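Local coordinates for protein malate dehydrogenase (Pyrococcus horikoshii, PDB 1V9N) that catalyses the reversible, NAD-dependent oxidation of (S)-malate to oxaloacetate as a homodimeric member of the LDH2/MDH2 oxidoreductase family, at residues S21-V24 against R25-K29; D65-S69 against G70-L74; M283-I287 against E288-P292; I338-Y341 against R342-E346; E350-R354 against V355-G359. One frame throughout, in Å; residues are numbered along the deposited sequence.

Interaction 1: residues S21-V24 against R25-K29; sequences SFIV and RVLTK
The Phe22 ring has Val26 CG2 over one face, a CH-pi contact 4.0 Å from the ring centroid and 25° off the normal, while Arg25 NH2 comes to its edge, 3.7 Å from Phe22 CD1. The guanidinium stands 65° from the ring plane and lays one of its own faces over Phe22 CA; at its edge, water 1 accepts from Arg25 NH2 and donates to Ser21 OG. Arg25 folds back along the helix because its chain bends at chi3 (-67°), and this also brings NH1 to Ser21 OG in a weak bond of 3.5 Å. Ser21 OG is bonded more firmly to Arg18 O, one turn earlier. One turn on, Val24 O is gripped twice by Thr28, by OG1 at 2.7 Å and by the backbone N. Ile23 CG2 and Leu27 CD1 lie alongside, turned to helices 34-49 and 60-69. Arg25 NH2 also binds Glu358 O, so helix 16-29 holds the C-terminal tail through a charged donor; an alanine here would probably leave that carbonyl without its charged donor and water 1 without one partner. Arg25 thus sets a charge, shared between tail and water, beside the apolar Phe22-Val26 and Ile23-Leu27 pairs.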
loop_
_atom_site.group_PDB
_atom_site.type_symbol
_atom_site.label_atom_id
_atom_site.label_comp_id
_atom_site.label_asym_id
_atom_site.label_seq_id
_atom_site.Cartn_x
_atom_site.Cartn_y
_atom_site.Cartn_z
ATOM N N SER A 21 -0.118 1.888 34.448
ATOM C CA SER A 21 0.715 1.473 35.577
ATOM C C SER A 21 0.573 -0.023 35.848
ATOM O O SER A 21 1.517 -0.678 36.273
ATOM C CB SER A 21 0.345 2.267 36.835
ATOM O OG SER A 21 -0.993 2.010 37.217
ATOM N N PHE A 22 -0.616 -0.555 35.602
ATOM C CA PHE A 22 -0.856 -1.974 35.800
ATOM C C PHE A 22 0.072 -2.771 34.886
ATOM O O PHE A 22 0.849 -3.609 35.351
ATOM C CB PHE A 22 -2.308 -2.317 35.477
ATOM C CG PHE A 22 -2.563 -3.791 35.362
ATOM C CD1 PHE A 22 -2.474 -4.615 36.478
ATOM C CD2 PHE A 22 -2.848 -4.363 34.127
ATOM C CE1 PHE A 22 -2.661 -5.986 36.363
ATOM C CE2 PHE A 22 -3.037 -5.738 34.002
ATOM C CZ PHE A 22 -2.941 -6.549 35.121
ATOM N N ILE A 23 -0.010 -2.497 33.584
ATOM C CA ILE A 23 0.820 -3.184 32.598
ATOM C C ILE A 23 2.289 -3.126 32.991
ATOM O O ILE A 23 2.994 -4.132 32.928
ATOM C CB ILE A 23 0.652 -2.561 31.183
ATOM C CG1 ILE A 23 -0.789 -2.740 30.707
ATOM C CG2 ILE A 23 1.610 -3.223 30.191
ATOM C CD1 ILE A 23 -1.114 -1.965 29.441
ATOM N N VAL A 24 2.744 -1.943 33.396
ATOM C CA VAL A 24 4.135 -1.755 33.798
ATOM C C VAL A 24 4.491 -2.600 35.026
ATOM O O VAL A 24 5.609 -3.114 35.125
ATOM C CB VAL A 24 4.435 -0.259 34.085
ATOM C CG1 VAL A 24 5.831 -0.103 34.670
ATOM C CG2 VAL A 24 4.329 0.547 32.788
ATOM N N ARG A 25 3.545 -2.742 35.955
ATOM C CA ARG A 25 3.777 -3.545 37.159
ATOM C C ARG A 25 4.021 -4.999 36.781
ATOM O O ARG A 25 4.994 -5.615 37.213
ATOM C CB ARG A 25 2.568 -3.501 38.102
ATOM C CG ARG A 25 2.492 -2.300 39.016
ATOM C CD ARG A 25 1.625 -2.619 40.232
ATOM N NE ARG A 25 0.220 -2.830 39.899
ATOM C CZ ARG A 25 -0.597 -1.869 39.476
ATOM N NH1 ARG A 25 -0.147 -0.631 39.332
ATOM N NH2 ARG A 25 -1.866 -2.144 39.204
ATOM N N VAL A 26 3.113 -5.543 35.980
ATOM C CA VAL A 26 3.202 -6.927 35.538
ATOM C C VAL A 26 4.506 -7.205 34.791
ATOM O O VAL A 26 5.229 -8.150 35.114
ATOM C CB VAL A 26 2.019 -7.286 34.611
ATOM C CG1 VAL A 26 2.186 -8.701 34.068
ATOM C CG2 VAL A 26 0.709 -7.158 35.365
ATOM N N LEU A 27 4.807 -6.369 33.803
ATOM C CA LEU A 27 6.008 -6.549 32.995
ATOM C C LEU A 27 7.312 -6.442 33.775
ATOM O O LEU A 27 8.215 -7.253 33.571
ATOM C CB LEU A 27 6.006 -5.561 31.822
ATOM C CG LEU A 27 4.854 -5.752 30.823
ATOM C CD1 LEU A 27 4.948 -4.699 29.733
ATOM C CD2 LEU A 27 4.912 -7.156 30.206
ATOM N N THR A 28 7.425 -5.455 34.660
ATOM C CA THR A 28 8.650 -5.311 35.435
ATOM C C THR A 28 8.795 -6.461 36.430
ATOM O O THR A 28 9.904 -6.885 36.727
ATOM C CB THR A 28 8.713 -3.952 36.179
ATOM O OG1 THR A 28 7.521 -3.753 36.951
ATOM C CG2 THR A 28 8.869 -2.819 35.173
ATOM N N LYS A 29 7.673 -6.967 36.931
ATOM C CA LYS A 29 7.682 -8.095 37.868
ATOM C C LYS A 29 8.229 -9.342 37.159
ATOM O O LYS A 29 8.792 -10.236 37.790
ATOM C CB LYS A 29 6.262 -8.380 38.371
ATOM C CG LYS A 29 6.153 -9.547 39.360
ATOM C CD LYS A 29 6.833 -9.223 40.679
ATOM C CE LYS A 29 6.719 -10.376 41.667
ATOM N NZ LYS A 29 7.404 -10.061 42.945
HETATM O O HOH W 1 -3.000 0.276 38.464
#

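Interaction 2: residues D65-S69 against G70-L74; sequences DGIIS and GGVNL
Ile67 lays its CG1 against Val72 CB, 4.0 Å away, while its other branch, CG2, meets Leu74 CD2 at 3.9 Å with the two side chains nearly perpendicular. The chain turns back between them through a Schellman motif at the end of helix 60-69. Gly70 takes a positive phi of 83°, where a CB would jam against Ser69 O. Its N bonds to Ile67 O from above the carbonyl plane, and Gly66 O receives weak bonds from Gly71 N at 2.7 Å and Val72 N at 3.0 Å. A side chain at position 66 would collide with Val72 CG2, which rests on the Gly66 backbone. Water 2 donates to both Ile67 O and Val72 O, bridging helix and loop. Ser69 OG binds Ser272 O and takes a weak bond from Gly71 N. Outward, Val72 packs on Leu96 and Thr271, and Ile67 reaches Leu27 of helix 16-29 and Val32 in the loop beyond it, so the turn joins helices 16-29 and 60-69 to the loop leading into strand 79-84.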
loop_
_atom_site.group_PDB
_atom_site.type_symbol
_atom_site.label_atom_id
_atom_site.label_comp_id
_atom_site.label_asym_id
_atom_site.label_seq_id
_atom_site.Cartn_x
_atom_site.Cartn_y
_atom_site.Cartn_z
ATOM N N ASP A 65 2.857 -14.852 28.553
ATOM C CA ASP A 65 3.187 -16.247 28.271
ATOM C C ASP A 65 4.503 -16.363 27.505
ATOM O O ASP A 65 5.293 -17.272 27.750
ATOM C CB ASP A 65 2.071 -16.917 27.467
ATOM C CG ASP A 65 0.799 -17.103 28.278
ATOM O OD1 ASP A 65 0.893 -17.183 29.525
ATOM O OD2 ASP A 65 -0.291 -17.186 27.669
ATOM N N GLY A 66 4.729 -15.441 26.577
ATOM C CA GLY A 66 5.958 -15.471 25.803
ATOM C C GLY A 66 7.170 -15.214 26.673
ATOM O O GLY A 66 8.228 -15.800 26.469
ATOM N N ILE A 67 7.018 -14.338 27.657
ATOM C CA ILE A 67 8.118 -14.016 28.558
ATOM C C ILE A 67 8.426 -15.216 29.452
ATOM O O ILE A 67 9.584 -15.600 29.634
ATOM C CB ILE A 67 7.762 -12.792 29.428
ATOM C CG1 ILE A 67 7.825 -11.524 28.567
ATOM C CG2 ILE A 67 8.703 -12.699 30.624
ATOM C CD1 ILE A 67 7.275 -10.277 29.250
ATOM N N ILE A 68 7.375 -15.812 29.997
ATOM C CA ILE A 68 7.520 -16.968 30.869
ATOM C C ILE A 68 8.084 -18.187 30.127
ATOM O O ILE A 68 8.865 -18.956 30.690
ATOM C CB ILE A 68 6.158 -17.313 31.518
ATOM C CG1 ILE A 68 5.798 -16.227 32.536
ATOM C CG2 ILE A 68 6.203 -18.702 32.154
ATOM C CD1 ILE A 68 4.414 -16.382 33.161
ATOM N N SER A 69 7.714 -18.356 28.862
ATOM C CA SER A 69 8.203 -19.506 28.103
ATOM C C SER A 69 9.564 -19.285 27.442
ATOM O O SER A 69 10.128 -20.208 26.849
ATOM C CB SER A 69 7.194 -19.892 27.024
ATOM O OG SER A 69 7.268 -18.991 25.940
ATOM N N GLY A 70 10.092 -18.066 27.534
ATOM C CA GLY A 70 11.376 -17.783 26.915
ATOM C C GLY A 70 11.224 -17.458 25.435
ATOM O O GLY A 70 12.217 -17.358 24.702
ATOM N N GLY A 71 9.979 -17.296 24.993
ATOM C CA GLY A 71 9.717 -16.968 23.601
ATOM C C GLY A 71 9.977 -15.495 23.330
ATOM O O GLY A 71 10.031 -15.059 22.178
ATOM N N VAL A 72 10.129 -14.726 24.403
ATOM C CA VAL A 72 10.416 -13.299 24.317
ATOM C C VAL A 72 11.690 -13.048 25.126
ATOM O O VAL A 72 11.755 -13.383 26.305
ATOM C CB VAL A 72 9.260 -12.452 24.911
ATOM C CG1 VAL A 72 9.659 -10.981 24.955
ATOM C CG2 VAL A 72 8.006 -12.617 24.074
ATOM N N ASN A 73 12.701 -12.471 24.486
ATOM C CA ASN A 73 13.977 -12.183 25.139
ATOM C C ASN A 73 13.832 -10.927 26.004
ATOM O O ASN A 73 13.425 -9.876 25.512
ATOM C CB ASN A 73 15.059 -11.961 24.075
ATOM C CG ASN A 73 16.467 -11.905 24.659
ATOM O OD1 ASN A 73 16.666 -11.534 25.817
ATOM N ND2 ASN A 73 17.455 -12.255 23.841
ATOM N N LEU A 74 14.167 -11.040 27.287
ATOM C CA LEU A 74 14.066 -9.911 28.210
ATOM C C LEU A 74 15.139 -8.849 27.974
ATOM O O LEU A 74 14.900 -7.660 28.180
ATOM C CB LEU A 74 14.149 -10.400 29.661
ATOM C CG LEU A 74 12.948 -11.180 30.200
ATOM C CD1 LEU A 74 13.235 -11.676 31.604
ATOM C CD2 LEU A 74 11.728 -10.286 30.200
HETATM O O HOH W 2 11.979 -14.564 28.623
#

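Interaction 3: residues M283-I287 against E288-P292; sequences MVIDI and EHFIP
Asp286 is fully extended at chi1 (-180°), which carries its carboxylate toward His289, whose ring is turned back beside its own N by a chi1 of -86°. Asp286 OD2 comes to the edge of the imidazole and accepts from His289 ND1, a bond modelled at 2.4 Å, so short that its exact length is doubtful; carboxylate and ring planes stand 70° apart. The other oxygen, OD1, receives a bond from water 3, which in turn accepts from Glu288 N, while Asp286 O takes the backbone N of His289. A second carbonyl, Ile287 O, is held by both Phe290 N at 2.8 Å and Ile291 N at 3.0 Å, closing the turn that follows strand 278-285. Phe290 turns back toward the strand end: Ile285 CG2 lies 3.5 Å from Phe290 CE2, and Asp286 O sits at the ring edge. The second subunit completes this side, with its Tyr87 ring meeting Phe290 and its Leu259 packing on both Ile285 and Phe290; its Arg82 bonds to Glu288 O. An alanine in place of Asp286 would probably leave His289 ND1 without its acceptor, the ring freer to turn and water 3 without one anchor. Both carboxylate oxygens are thus employed in fixing the turn, and the nearby negative charge would tend to favour a protonated imidazole, in a turn whose apolar side faces the dimer partner.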
loop_
_atom_site.group_PDB
_atom_site.type_symbol
_atom_site.label_atom_id
_atom_site.label_comp_id
_atom_site.label_asym_id
_atom_site.label_seq_id
_atom_site.Cartn_x
_atom_site.Cartn_y
_atom_site.Cartn_z
HETATM N N MSE A 283 9.777 3.135 7.516
HETATM C CA MSE A 283 10.258 4.103 6.553
HETATM C C MSE A 283 9.858 5.504 6.973
HETATM O O MSE A 283 8.699 5.762 7.318
HETATM C CB MSE A 283 9.692 3.805 5.172
HETATM C CG MSE A 283 10.171 4.756 4.100
HETATM SE SE MSE A 283 9.339 4.332 2.429
HETATM C CE MSE A 283 8.641 6.073 1.964
ATOM N N VAL A 284 10.824 6.412 6.939
ATOM C CA VAL A 284 10.575 7.792 7.317
ATOM C C VAL A 284 11.053 8.719 6.219
ATOM O O VAL A 284 12.123 8.527 5.642
ATOM C CB VAL A 284 11.318 8.160 8.626
ATOM C CG1 VAL A 284 11.031 9.605 9.016
ATOM C CG2 VAL A 284 10.901 7.216 9.731
ATOM N N ILE A 285 10.242 9.724 5.922
ATOM C CA ILE A 285 10.609 10.707 4.926
ATOM C C ILE A 285 10.622 12.043 5.649
ATOM O O ILE A 285 9.606 12.461 6.204
ATOM C CB ILE A 285 9.587 10.759 3.767
ATOM C CG1 ILE A 285 9.580 9.426 3.007
ATOM C CG2 ILE A 285 9.942 11.897 2.814
ATOM C CD1 ILE A 285 8.567 9.375 1.858
ATOM N N ASP A 286 11.777 12.700 5.676
ATOM C CA ASP A 286 11.860 13.998 6.336
ATOM C C ASP A 286 11.287 15.034 5.379
ATOM O O ASP A 286 11.955 15.487 4.453
ATOM C CB ASP A 286 13.309 14.351 6.689
ATOM C CG ASP A 286 13.424 15.702 7.384
ATOM O OD1 ASP A 286 12.630 15.971 8.313
ATOM O OD2 ASP A 286 14.310 16.495 7.011
ATOM N N ILE A 287 10.032 15.388 5.606
ATOM C CA ILE A 287 9.338 16.350 4.764
ATOM C C ILE A 287 10.155 17.598 4.419
ATOM O O ILE A 287 10.190 18.011 3.264
ATOM C CB ILE A 287 8.012 16.765 5.433
ATOM C CG1 ILE A 287 7.075 15.549 5.487
ATOM C CG2 ILE A 287 7.364 17.923 4.663
ATOM C CD1 ILE A 287 5.874 15.739 6.402
ATOM N N GLU A 288 10.816 18.182 5.415
ATOM C CA GLU A 288 11.615 19.401 5.229
ATOM C C GLU A 288 12.648 19.320 4.096
ATOM O O GLU A 288 12.934 20.320 3.437
ATOM C CB GLU A 288 12.312 19.764 6.549
ATOM C CG GLU A 288 13.008 21.131 6.583
ATOM C CD GLU A 288 12.043 22.310 6.540
ATOM O OE1 GLU A 288 10.823 22.113 6.730
ATOM O OE2 GLU A 288 12.512 23.447 6.325
ATOM N N HIS A 289 13.214 18.136 3.875
ATOM C CA HIS A 289 14.198 17.946 2.811
ATOM C C HIS A 289 13.552 18.082 1.430
ATOM O O HIS A 289 14.245 18.255 0.429
ATOM C CB HIS A 289 14.850 16.561 2.912
ATOM C CG HIS A 289 16.026 16.502 3.841
ATOM N ND1 HIS A 289 15.896 16.370 5.207
ATOM C CD2 HIS A 289 17.358 16.554 3.595
ATOM C CE1 HIS A 289 17.096 16.344 5.763
ATOM N NE2 HIS A 289 18.000 16.454 4.805
ATOM N N PHE A 290 12.226 17.992 1.382
ATOM C CA PHE A 290 11.494 18.096 0.124
ATOM C C PHE A 290 10.839 19.460 -0.047
ATOM O O PHE A 290 11.105 20.160 -1.022
ATOM C CB PHE A 290 10.437 16.992 0.047
ATOM C CG PHE A 290 11.010 15.631 -0.202
ATOM C CD1 PHE A 290 11.022 15.091 -1.484
ATOM C CD2 PHE A 290 11.559 14.894 0.840
ATOM C CE1 PHE A 290 11.569 13.836 -1.724
ATOM C CE2 PHE A 290 12.114 13.633 0.609
ATOM C CZ PHE A 290 12.116 13.107 -0.678
ATOM N N ILE A 291 9.971 19.830 0.889
ATOM C CA ILE A 291 9.303 21.128 0.839
ATOM C C ILE A 291 9.152 21.646 2.261
ATOM O O ILE A 291 9.283 20.883 3.216
ATOM C CB ILE A 291 7.897 21.033 0.188
ATOM C CG1 ILE A 291 6.990 20.128 1.026
ATOM C CG2 ILE A 291 8.020 20.497 -1.241
ATOM C CD1 ILE A 291 5.529 20.193 0.619
ATOM N N PRO A 292 8.892 22.954 2.428
ATOM C CA PRO A 292 8.744 23.453 3.799
ATOM C C PRO A 292 7.642 22.691 4.525
ATOM O O PRO A 292 6.552 22.490 3.981
ATOM C CB PRO A 292 8.410 24.928 3.593
ATOM C CG PRO A 292 9.186 25.267 2.338
ATOM C CD PRO A 292 8.898 24.064 1.455
HETATM O O HOH W 3 10.319 17.625 8.250
#

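Interaction 4: residues I338-Y341 against R342-E346; sequences IPIY and RKVLE
A strand-to-helix junction is made here, with Tyr341 ending strand 338-341 and standing at the N-cap position of helix 342-355; the axes of the two short segments run nearly perpendicular, at 86°. Tyr341 O accepts from Leu345 N at 3.2 Å, the opening bond of the first turn. The Tyr341 ring lies along that turn, brought there by CG lying anti to the backbone N (chi1 -170°). Arg342 CG is centred over one face, a CH-pi contact 3.8 Å from the centroid and 10° off the normal. Arg342 can reach it because its first torsion sets CG between its own N and carbonyl carbon; the chain then bends at chi3 and carries NH2 on to Glu346 OE1, a salt bridge of 3.2 Å one turn along. Lys343 runs alongside the tyrosine, its CB 3.7 Å from Tyr341 CE2, and the extended aliphatic chain keeps close through CG and CD. Next to the ring, Tyr341 CB touches Val344 CG2 at 3.9 Å. On the inner side Ile340 points to the helix, and its CG2 meets Val344 CG1 across a near right angle, also at 3.9 Å. Strand 338-341 pairs antiparallel with strand 11-14, whose Tyr11 meets the Tyr341 ring edge to face; Ile340 also packs on Val14 and on Leu19 of helix 16-29, while Leu345 touches Ile12 and Leu360.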
loop_
_atom_site.group_PDB
_atom_site.type_symbol
_atom_site.label_atom_id
_atom_site.label_comp_id
_atom_site.label_asym_id
_atom_site.label_seq_id
_atom_site.Cartn_x
_atom_site.Cartn_y
_atom_site.Cartn_z
ATOM N N ILE A 338 -10.955 4.358 30.035
ATOM C CA ILE A 338 -10.884 3.308 29.023
ATOM C C ILE A 338 -11.803 2.140 29.364
ATOM O O ILE A 338 -11.657 1.514 30.408
ATOM C CB ILE A 338 -9.448 2.754 28.892
ATOM C CG1 ILE A 338 -8.478 3.890 28.572
ATOM C CG2 ILE A 338 -9.404 1.672 27.817
ATOM C CD1 ILE A 338 -7.027 3.473 28.560
ATOM N N PRO A 339 -12.758 1.829 28.477
ATOM C CA PRO A 339 -13.693 0.726 28.701
ATOM C C PRO A 339 -13.072 -0.635 28.417
ATOM O O PRO A 339 -12.649 -0.915 27.297
ATOM C CB PRO A 339 -14.831 1.047 27.741
ATOM C CG PRO A 339 -14.107 1.657 26.588
ATOM C CD PRO A 339 -13.130 2.589 27.270
ATOM N N ILE A 340 -13.018 -1.478 29.442
ATOM C CA ILE A 340 -12.458 -2.816 29.307
ATOM C C ILE A 340 -13.547 -3.852 29.550
ATOM O O ILE A 340 -14.229 -3.820 30.573
ATOM C CB ILE A 340 -11.313 -3.049 30.317
ATOM C CG1 ILE A 340 -10.198 -2.027 30.080
ATOM C CG2 ILE A 340 -10.777 -4.468 30.179
ATOM C CD1 ILE A 340 -9.023 -2.166 31.023
ATOM N N TYR A 341 -13.705 -4.765 28.600
ATOM C CA TYR A 341 -14.710 -5.813 28.690
ATOM C C TYR A 341 -14.648 -6.511 30.050
ATOM O O TYR A 341 -13.637 -6.438 30.750
ATOM C CB TYR A 341 -14.492 -6.821 27.559
ATOM C CG TYR A 341 -15.605 -7.830 27.382
ATOM C CD1 TYR A 341 -16.919 -7.416 27.158
ATOM C CD2 TYR A 341 -15.340 -9.198 27.408
ATOM C CE1 TYR A 341 -17.942 -8.343 26.961
ATOM C CE2 TYR A 341 -16.354 -10.132 27.211
ATOM C CZ TYR A 341 -17.652 -9.699 26.987
ATOM O OH TYR A 341 -18.654 -10.622 26.791
ATOM N N ARG A 342 -15.735 -7.183 30.417
ATOM C CA ARG A 342 -15.817 -7.886 31.693
ATOM C C ARG A 342 -14.851 -9.064 31.796
ATOM O O ARG A 342 -14.012 -9.106 32.694
ATOM C CB ARG A 342 -17.251 -8.375 31.936
ATOM C CG ARG A 342 -17.884 -9.089 30.747
ATOM C CD ARG A 342 -19.258 -9.680 31.076
ATOM N NE ARG A 342 -19.173 -10.939 31.819
ATOM C CZ ARG A 342 -18.893 -11.040 33.116
ATOM N NH1 ARG A 342 -18.670 -9.954 33.846
ATOM N NH2 ARG A 342 -18.823 -12.237 33.683
ATOM N N LYS A 343 -14.976 -10.016 30.878
ATOM C CA LYS A 343 -14.121 -11.197 30.875
ATOM C C LYS A 343 -12.636 -10.862 30.766
ATOM O O LYS A 343 -11.790 -11.573 31.314
ATOM C CB LYS A 343 -14.519 -12.135 29.732
ATOM C CG LYS A 343 -15.882 -12.781 29.904
ATOM C CD LYS A 343 -16.182 -13.743 28.764
ATOM C CE LYS A 343 -17.521 -14.437 28.962
ATOM N NZ LYS A 343 -17.821 -15.388 27.857
ATOM N N VAL A 344 -12.319 -9.786 30.053
ATOM C CA VAL A 344 -10.930 -9.374 29.887
ATOM C C VAL A 344 -10.382 -8.844 31.205
ATOM O O VAL A 344 -9.242 -9.134 31.576
ATOM C CB VAL A 344 -10.795 -8.281 28.804
ATOM C CG1 VAL A 344 -9.361 -7.762 28.756
ATOM C CG2 VAL A 344 -11.196 -8.847 27.452
ATOM N N LEU A 345 -11.202 -8.068 31.909
ATOM C CA LEU A 345 -10.804 -7.501 33.191
ATOM C C LEU A 345 -10.513 -8.616 34.197
ATOM O O LEU A 345 -9.593 -8.508 35.007
ATOM C CB LEU A 345 -11.907 -6.592 33.730
ATOM C CG LEU A 345 -11.574 -5.797 34.994
ATOM C CD1 LEU A 345 -10.405 -4.865 34.728
ATOM C CD2 LEU A 345 -12.797 -5.002 35.428
ATOM N N GLU A 346 -11.306 -9.685 34.138
ATOM C CA GLU A 346 -11.128 -10.828 35.030
ATOM C C GLU A 346 -9.781 -11.460 34.700
ATOM O O GLU A 346 -8.997 -11.802 35.584
ATOM C CB GLU A 346 -12.247 -11.853 34.809
ATOM C CG GLU A 346 -13.645 -11.345 35.159
ATOM C CD GLU A 346 -14.753 -12.297 34.719
ATOM O OE1 GLU A 346 -15.928 -12.043 35.065
ATOM O OE2 GLU A 346 -14.453 -13.292 34.022
#

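Interaction 5: residues E350-R354 against V355-G359; sequences EIAKR and VGVEG
Ala352 CB meets Val357 CG2 at 4.0 Å and Gly359 CA at 3.6 Å as the chain leaves helix 342-355 and folds back over its last turn. The exit is a Schellman motif: Val357 N bonds to Ala352 O at 2.9 Å with an N-H...O angle of 168°, and Gly356 N makes a weak bond to Lys353 O. Gly356 N adds a second weak bond to Ala352 O, so that carbonyl gathers two donors where the helix runs out. Gly356 itself is the C-prime residue, at a positive phi of 84°; a CB there would jam against Val355 O. Just before it, Val355 N still makes a regular helical bond to Ile351 O, straight at 172°. With CG1 opposite the carbonyl carbon, Val355 is left with CG2 between its backbone N and carbonyl carbon, which lays that methyl against the carbonyls of Ile351 and Ala352. Gly359 comes so close to Ala352 CB that a side chain there would be tight against it. Further out, helix 16-29 receives this corner: Phe22 packs on Ala352, and Val26 on both Ile351 and Val357. Arg354 reaches toward helix 60-69, touching Ile68 and making a long, weak ion pair with Asp65. Ala352 CB also lies 3.4 Å from Val357 O.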
loop_
_atom_site.group_PDB
_atom_site.type_symbol
_atom_site.label_atom_id
_atom_site.label_comp_id
_atom_site.label_asym_id
_atom_site.label_seq_id
_atom_site.Cartn_x
_atom_site.Cartn_y
_atom_site.Cartn_z
ATOM N N GLU A 350 -6.386 -12.043 37.050
ATOM C CA GLU A 350 -5.838 -13.381 37.239
ATOM C C GLU A 350 -4.332 -13.318 36.951
ATOM O O GLU A 350 -3.525 -13.936 37.649
ATOM C CB GLU A 350 -6.517 -14.373 36.293
ATOM C CG GLU A 350 -5.938 -15.781 36.326
ATOM C CD GLU A 350 -6.013 -16.426 37.704
ATOM O OE1 GLU A 350 -5.319 -15.945 38.630
ATOM O OE2 GLU A 350 -6.768 -17.414 37.859
ATOM N N ILE A 351 -3.958 -12.562 35.921
ATOM C CA ILE A 351 -2.550 -12.393 35.568
ATOM C C ILE A 351 -1.833 -11.726 36.735
ATOM O O ILE A 351 -0.711 -12.104 37.088
ATOM C CB ILE A 351 -2.379 -11.506 34.306
ATOM C CG1 ILE A 351 -2.809 -12.283 33.062
ATOM C CG2 ILE A 351 -0.929 -11.037 34.183
ATOM C CD1 ILE A 351 -2.680 -11.487 31.768
ATOM N N ALA A 352 -2.486 -10.732 37.330
ATOM C CA ALA A 352 -1.916 -10.013 38.465
ATOM C C ALA A 352 -1.686 -10.974 39.640
ATOM O O ALA A 352 -0.668 -10.899 40.327
ATOM C CB ALA A 352 -2.850 -8.878 38.886
ATOM N N LYS A 353 -2.641 -11.873 39.866
ATOM C CA LYS A 353 -2.542 -12.850 40.949
ATOM C C LYS A 353 -1.399 -13.827 40.676
ATOM O O LYS A 353 -0.590 -14.110 41.558
ATOM C CB LYS A 353 -3.857 -13.623 41.088
ATOM C CG LYS A 353 -5.059 -12.744 41.398
ATOM C CD LYS A 353 -6.364 -13.500 41.232
ATOM C CE LYS A 353 -7.556 -12.576 41.432
ATOM N NZ LYS A 353 -8.851 -13.282 41.235
ATOM N N ARG A 354 -1.335 -14.333 39.448
ATOM C CA ARG A 354 -0.290 -15.274 39.060
ATOM C C ARG A 354 1.114 -14.720 39.275
ATOM O O ARG A 354 1.956 -15.372 39.889
ATOM C CB ARG A 354 -0.445 -15.664 37.587
ATOM C CG ARG A 354 0.638 -16.604 37.076
ATOM C CD ARG A 354 0.453 -16.918 35.593
ATOM N NE ARG A 354 1.355 -17.973 35.131
ATOM C CZ ARG A 354 1.678 -18.175 33.856
ATOM N NH1 ARG A 354 1.174 -17.390 32.909
ATOM N NH2 ARG A 354 2.505 -19.160 33.523
ATOM N N VAL A 355 1.369 -13.519 38.760
ATOM C CA VAL A 355 2.685 -12.904 38.879
ATOM C C VAL A 355 2.912 -12.249 40.236
ATOM O O VAL A 355 4.044 -11.947 40.602
ATOM C CB VAL A 355 2.913 -11.854 37.762
ATOM C CG1 VAL A 355 2.765 -12.510 36.402
ATOM C CG2 VAL A 355 1.927 -10.702 37.911
ATOM N N GLY A 356 1.834 -12.014 40.974
ATOM C CA GLY A 356 1.963 -11.421 42.293
ATOM C C GLY A 356 2.064 -9.911 42.390
ATOM O O GLY A 356 2.967 -9.399 43.048
ATOM N N VAL A 357 1.149 -9.195 41.737
ATOM C CA VAL A 357 1.127 -7.731 41.789
ATOM C C VAL A 357 -0.310 -7.242 41.937
ATOM O O VAL A 357 -1.255 -7.995 41.704
ATOM C CB VAL A 357 1.728 -7.076 40.504
ATOM C CG1 VAL A 357 3.178 -7.484 40.336
ATOM C CG2 VAL A 357 0.909 -7.457 39.280
ATOM N N GLU A 358 -0.470 -5.982 42.331
ATOM C CA GLU A 358 -1.797 -5.396 42.485
ATOM C C GLU A 358 -2.480 -5.384 41.120
ATOM O O GLU A 358 -1.875 -4.991 40.123
ATOM C CB GLU A 358 -1.696 -3.957 43.006
ATOM C CG GLU A 358 -3.047 -3.318 43.314
ATOM C CD GLU A 358 -2.968 -1.805 43.470
ATOM O OE1 GLU A 358 -2.054 -1.320 44.175
ATOM O OE2 GLU A 358 -3.827 -1.101 42.892
ATOM N N GLY A 359 -3.740 -5.806 41.085
ATOM C CA GLY A 359 -4.478 -5.834 39.835
ATOM C C GLY A 359 -5.173 -4.521 39.525
ATOM O O GLY A 359 -4.671 -3.447 39.859
#

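Interactions 1, 2 and 5 form one neighbourhood: helices 16-29 and 60-69 touch, and the tail of interaction 5 rests on helix 16-29. Interactions 2 and 5 both end helices at a glycine of positive phi, whereas interaction 4 begins the helix that interaction 5 finishes, their centres about 15 Å apart. Interaction 4 is a surface contact of aromatic, aliphatic and charged side chains; interactions 1, 2 and 5 are partly buried, and interaction 1 is wholly helical. Interaction 3, the buried one, stands about 37 Å from interaction 1 between centres and alone touches the second subunit, combining a histidine-carboxylate bond with apolar packing.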